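General stress protein 26 (Bacillus anthracis, PDB 3EC6) binds FAD as a pyridoxamine 5'-phosphate oxidase-like flavoprotein and probably serves in the general stress response. Local coordinates at the interface of chains A and B. Sequence-based numbering; all coordinates share one arbitrary frame. Chains: chain A/B, General stress protein 26.

Contact 1: the interface of chains A and B. Residues chain A 21-23, 61-63; chain B 27-28, 30.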
# COMPACT_ATOMS: atom_id res chain seq x y z
N SER A 21 0.25 0.09 5.82
CA SER A 21 -0.08 -1.36 5.77
C SER A 21 0.11 -1.96 7.17
O SER A 21 1.03 -1.63 7.91
CB SER A 21 0.89 -2.05 4.82
OG SER A 21 0.78 -1.40 3.55
N THR A 22 -0.79 -2.87 7.51
CA THR A 22 -0.82 -3.57 8.78
C THR A 22 -1.10 -5.04 8.50
O THR A 22 -1.32 -5.44 7.33
CB THR A 22 -1.99 -3.04 9.67
OG1 THR A 22 -3.20 -3.02 8.87
CG2 THR A 22 -1.69 -1.61 10.18
N VAL A 23 -0.99 -5.87 9.55
CA VAL A 23 -1.40 -7.28 9.47
C VAL A 23 -2.72 -7.44 10.21
O VAL A 23 -2.86 -6.94 11.33
CB VAL A 23 -0.36 -8.19 10.12
CG1 VAL A 23 -0.83 -9.67 10.03
CG2 VAL A 23 0.97 -8.01 9.46
N ASN A 61 3.57 -4.11 14.14
CA ASN A 61 4.48 -3.85 13.00
C ASN A 61 3.71 -3.29 11.84
O ASN A 61 2.69 -3.85 11.44
CB ASN A 61 5.13 -5.15 12.55
CG ASN A 61 6.04 -5.72 13.60
OD1 ASN A 61 5.62 -6.58 14.39
ND2 ASN A 61 7.24 -5.24 13.64
N VAL A 62 4.19 -2.15 11.34
CA VAL A 62 3.50 -1.50 10.20
C VAL A 62 4.50 -1.13 9.15
O VAL A 62 5.71 -1.13 9.36
CB VAL A 62 2.75 -0.21 10.65
CG1 VAL A 62 1.70 -0.57 11.70
CG2 VAL A 62 3.71 0.89 11.15
N HIS A 63 4.00 -0.85 7.96
CA HIS A 63 4.84 -0.50 6.82
C HIS A 63 4.19 0.71 6.17
O HIS A 63 2.96 0.78 6.07
CB HIS A 63 4.88 -1.69 5.87
CG HIS A 63 5.76 -1.50 4.69
ND1 HIS A 63 5.31 -0.85 3.55
CD2 HIS A 63 7.07 -1.77 4.48
CE1 HIS A 63 6.29 -0.79 2.67
NE2 HIS A 63 7.37 -1.34 3.20
N LYS B 27 5.24 -9.52 9.27
CA LYS B 27 5.13 -8.06 9.19
C LYS B 27 4.58 -7.71 7.80
O LYS B 27 4.77 -8.48 6.85
CB LYS B 27 6.51 -7.42 9.32
CG LYS B 27 7.18 -7.79 10.64
CD LYS B 27 8.49 -7.05 10.77
CE LYS B 27 9.38 -7.15 9.57
NZ LYS B 27 10.75 -6.62 9.96
N PRO B 28 3.85 -6.60 7.70
CA PRO B 28 3.31 -6.23 6.39
C PRO B 28 4.39 -5.59 5.50
O PRO B 28 5.33 -4.93 5.97
CB PRO B 28 2.23 -5.18 6.73
CG PRO B 28 2.83 -4.47 7.97
CD PRO B 28 3.67 -5.55 8.73
N SER B 30 4.52 -3.58 1.51
CA SER B 30 3.76 -3.09 0.37
C SER B 30 4.72 -2.55 -0.69
O SER B 30 5.71 -1.94 -0.36
CB SER B 30 2.83 -1.97 0.78
OG SER B 30 1.79 -2.47 1.59
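Strands 17-24 and 61-66 of chain A take in the beginning of strand 27-34 of chain B, where B:Pro28 fits between the two. Its ring edge is bordered largely by backbone: CG lies 3.4 Å from the carbonyl O of A:Ser21, and CD lies 3.3 Å from the carbonyl O of A:Asn61. A:Val23 closes one end, its CG2 3.7 Å from B:Pro28 CD, the two side chains meeting at about a right angle. Because CG1 is anti to the backbone N (chi1 179°), it is the other branch, CG2, that turns to the proline. At the opposite end CB of A:His63 packs against the proline carbonyl O, at 3.3 Å. Proline suits this place: it is compact and rigid and has no N-H needing a partner. Next to it, the methylenes of B:Lys27 cross the amide of A:Asn61 obliquely, with CD 3.6 Å from ND2. CG lies beside the backbone N and the chain runs extended to CD, laying both methylenes over the amide face; a bend at chi3 (-50°) turns CE and NZ away. Further along, the hydroxyls of A:Ser21 and B:Ser30 form a hydrogen bond, OG to OG 2.4 Å, unusually short, so the exact length deserves caution; serine is small enough to bring two hydroxyls together here. The patch locks one subunit's strand onto the other's sheet and so helps hold what is probably the functional dimer together.

Contact 2: the interface of chains A and B. Residues chain A 19, 29-32; chain B 63, 65, 77, 79.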
# COMPACT_ATOMS: atom_id res chain seq x y z
N VAL A 19 0.51 5.21 1.99
CA VAL A 19 -0.18 3.95 2.26
C VAL A 19 0.30 3.41 3.59
O VAL A 19 1.51 3.31 3.79
CB VAL A 19 0.17 2.92 1.18
CG1 VAL A 19 -0.53 1.62 1.46
CG2 VAL A 19 -0.26 3.48 -0.24
N HIS A 29 -3.14 -5.83 5.06
CA HIS A 29 -4.17 -4.83 4.75
C HIS A 29 -3.49 -3.50 4.55
O HIS A 29 -2.65 -3.10 5.36
CB HIS A 29 -5.16 -4.68 5.88
CG HIS A 29 -6.21 -3.66 5.59
ND1 HIS A 29 -6.06 -2.32 5.89
CD2 HIS A 29 -7.41 -3.78 4.96
CE1 HIS A 29 -7.15 -1.66 5.51
NE2 HIS A 29 -7.98 -2.54 4.95
N SER A 30 -3.92 -2.76 3.54
CA SER A 30 -3.33 -1.46 3.26
C SER A 30 -4.43 -0.43 3.06
O SER A 30 -5.46 -0.72 2.48
CB SER A 30 -2.50 -1.51 1.99
OG SER A 30 -1.34 -2.28 2.19
N ALA A 31 -4.17 0.79 3.49
CA ALA A 31 -5.15 1.88 3.34
C ALA A 31 -4.39 3.15 2.99
O ALA A 31 -3.28 3.39 3.48
CB ALA A 31 -5.93 2.08 4.65
N PHE A 32 -4.99 3.98 2.15
CA PHE A 32 -4.49 5.34 1.96
C PHE A 32 -4.74 6.13 3.24
O PHE A 32 -5.82 6.05 3.82
CB PHE A 32 -5.18 6.03 0.74
CG PHE A 32 -4.92 5.31 -0.55
CD1 PHE A 32 -3.65 5.36 -1.11
CD2 PHE A 32 -5.93 4.56 -1.19
CE1 PHE A 32 -3.38 4.68 -2.29
CE2 PHE A 32 -5.66 3.89 -2.39
CZ PHE A 32 -4.39 3.97 -2.93
N HIS B 63 -3.12 -8.36 -0.63
CA HIS B 63 -4.11 -7.28 -0.63
C HIS B 63 -3.66 -6.30 -1.72
O HIS B 63 -2.46 -6.05 -1.88
CB HIS B 63 -4.09 -6.62 0.75
CG HIS B 63 -5.09 -5.53 0.91
ND1 HIS B 63 -4.83 -4.23 0.50
CD2 HIS B 63 -6.37 -5.54 1.34
CE1 HIS B 63 -5.89 -3.48 0.74
NE2 HIS B 63 -6.85 -4.25 1.25
N LEU B 65 -4.51 -2.41 -3.54
CA LEU B 65 -5.18 -1.11 -3.67
C LEU B 65 -4.92 -0.66 -5.08
O LEU B 65 -3.77 -0.64 -5.55
CB LEU B 65 -4.63 -0.04 -2.70
CG LEU B 65 -4.79 -0.35 -1.24
CD1 LEU B 65 -4.05 0.72 -0.46
CD2 LEU B 65 -6.30 -0.22 -0.92
N TYR B 77 -11.72 3.94 -6.18
CA TYR B 77 -10.73 2.89 -6.28
C TYR B 77 -11.26 1.60 -5.73
O TYR B 77 -12.37 1.55 -5.17
CB TYR B 77 -9.43 3.27 -5.58
CG TYR B 77 -9.54 3.49 -4.09
CD1 TYR B 77 -9.10 2.52 -3.20
CD2 TYR B 77 -10.01 4.72 -3.59
CE1 TYR B 77 -9.20 2.73 -1.80
CE2 TYR B 77 -10.10 4.96 -2.22
CZ TYR B 77 -9.66 3.96 -1.34
OH TYR B 77 -9.73 4.19 0.02
N GLU B 79 -10.29 -2.22 -3.51
CA GLU B 79 -9.39 -3.00 -2.66
C GLU B 79 -9.69 -4.44 -2.98
O GLU B 79 -10.87 -4.81 -3.12
CB GLU B 79 -9.79 -2.87 -1.19
CG GLU B 79 -9.52 -1.63 -0.53
CD GLU B 79 -9.77 -1.84 0.98
OE1 GLU B 79 -9.36 -2.89 1.56
OE2 GLU B 79 -10.39 -0.94 1.58
O HOH W 1 -7.89 3.13 1.63
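B:Leu65 packs against A:Ser30 and A:Phe32 in the pyridoxamine 5'-phosphate oxidase-like fold, a split barrel whose flavin sites typically lie near the dimer interface. Both methyls of the leucine rest against the carbonyl O of A:Ser30, CD2 at 3.5 Å, and CD1 also touches the serine CB, at 3.7 Å. A branched aliphatic chain suits the spot, since CD1 also reaches one face of the A:Phe32 ring, 4.0 Å above its plane near the rim. That phenyl comes from the opposite direction, and its CD2–CE2 edge points at the face of B:Tyr77, the rings turned 86° apart with their centroids 5.1 Å from each other. B:Tyr77 lines the FAD pocket, as does B:Glu79, so A:Phe32 probably helps support the cofactor site from the neighbouring subunit. The tyrosine adopts chi1 63°, with CG between backbone N and carbonyl carbon, which sets its face against this edge. Its hydroxyl OH meets a water at 2.7 Å, and the same water is 3.1 Å from the backbone N of A:Phe32, so a polar link runs beside the aromatic pair. The other flank of A:Ser30 faces the imidazole of B:His63: the serine N sits above one face, offset toward the rim. The ring's rotation is fixed by B:Glu79, whose OE1 accepts NE2–H at 2.9 Å on its anti side and 31° out of the carboxylate plane, though in the imidazole plane.

Contact 1 and contact 2 are neighbouring patches, about 11 Å apart between the centres of their C-alpha atoms, on the same two-fold interface. Strand 17-24 of chain A serves both, whereas strands 27-34 and 61-66 exchange chains between them: strand 27-34 comes from chain B in contact 1 and from chain A in contact 2. The serine at position 30 and the histidine at position 63 recur in this way, one from each subunit. Contact 1 joins strands through B:Pro28, while contact 2 reaches residues of the FAD pocket, which would couple dimer assembly to the shape of the cofactor site.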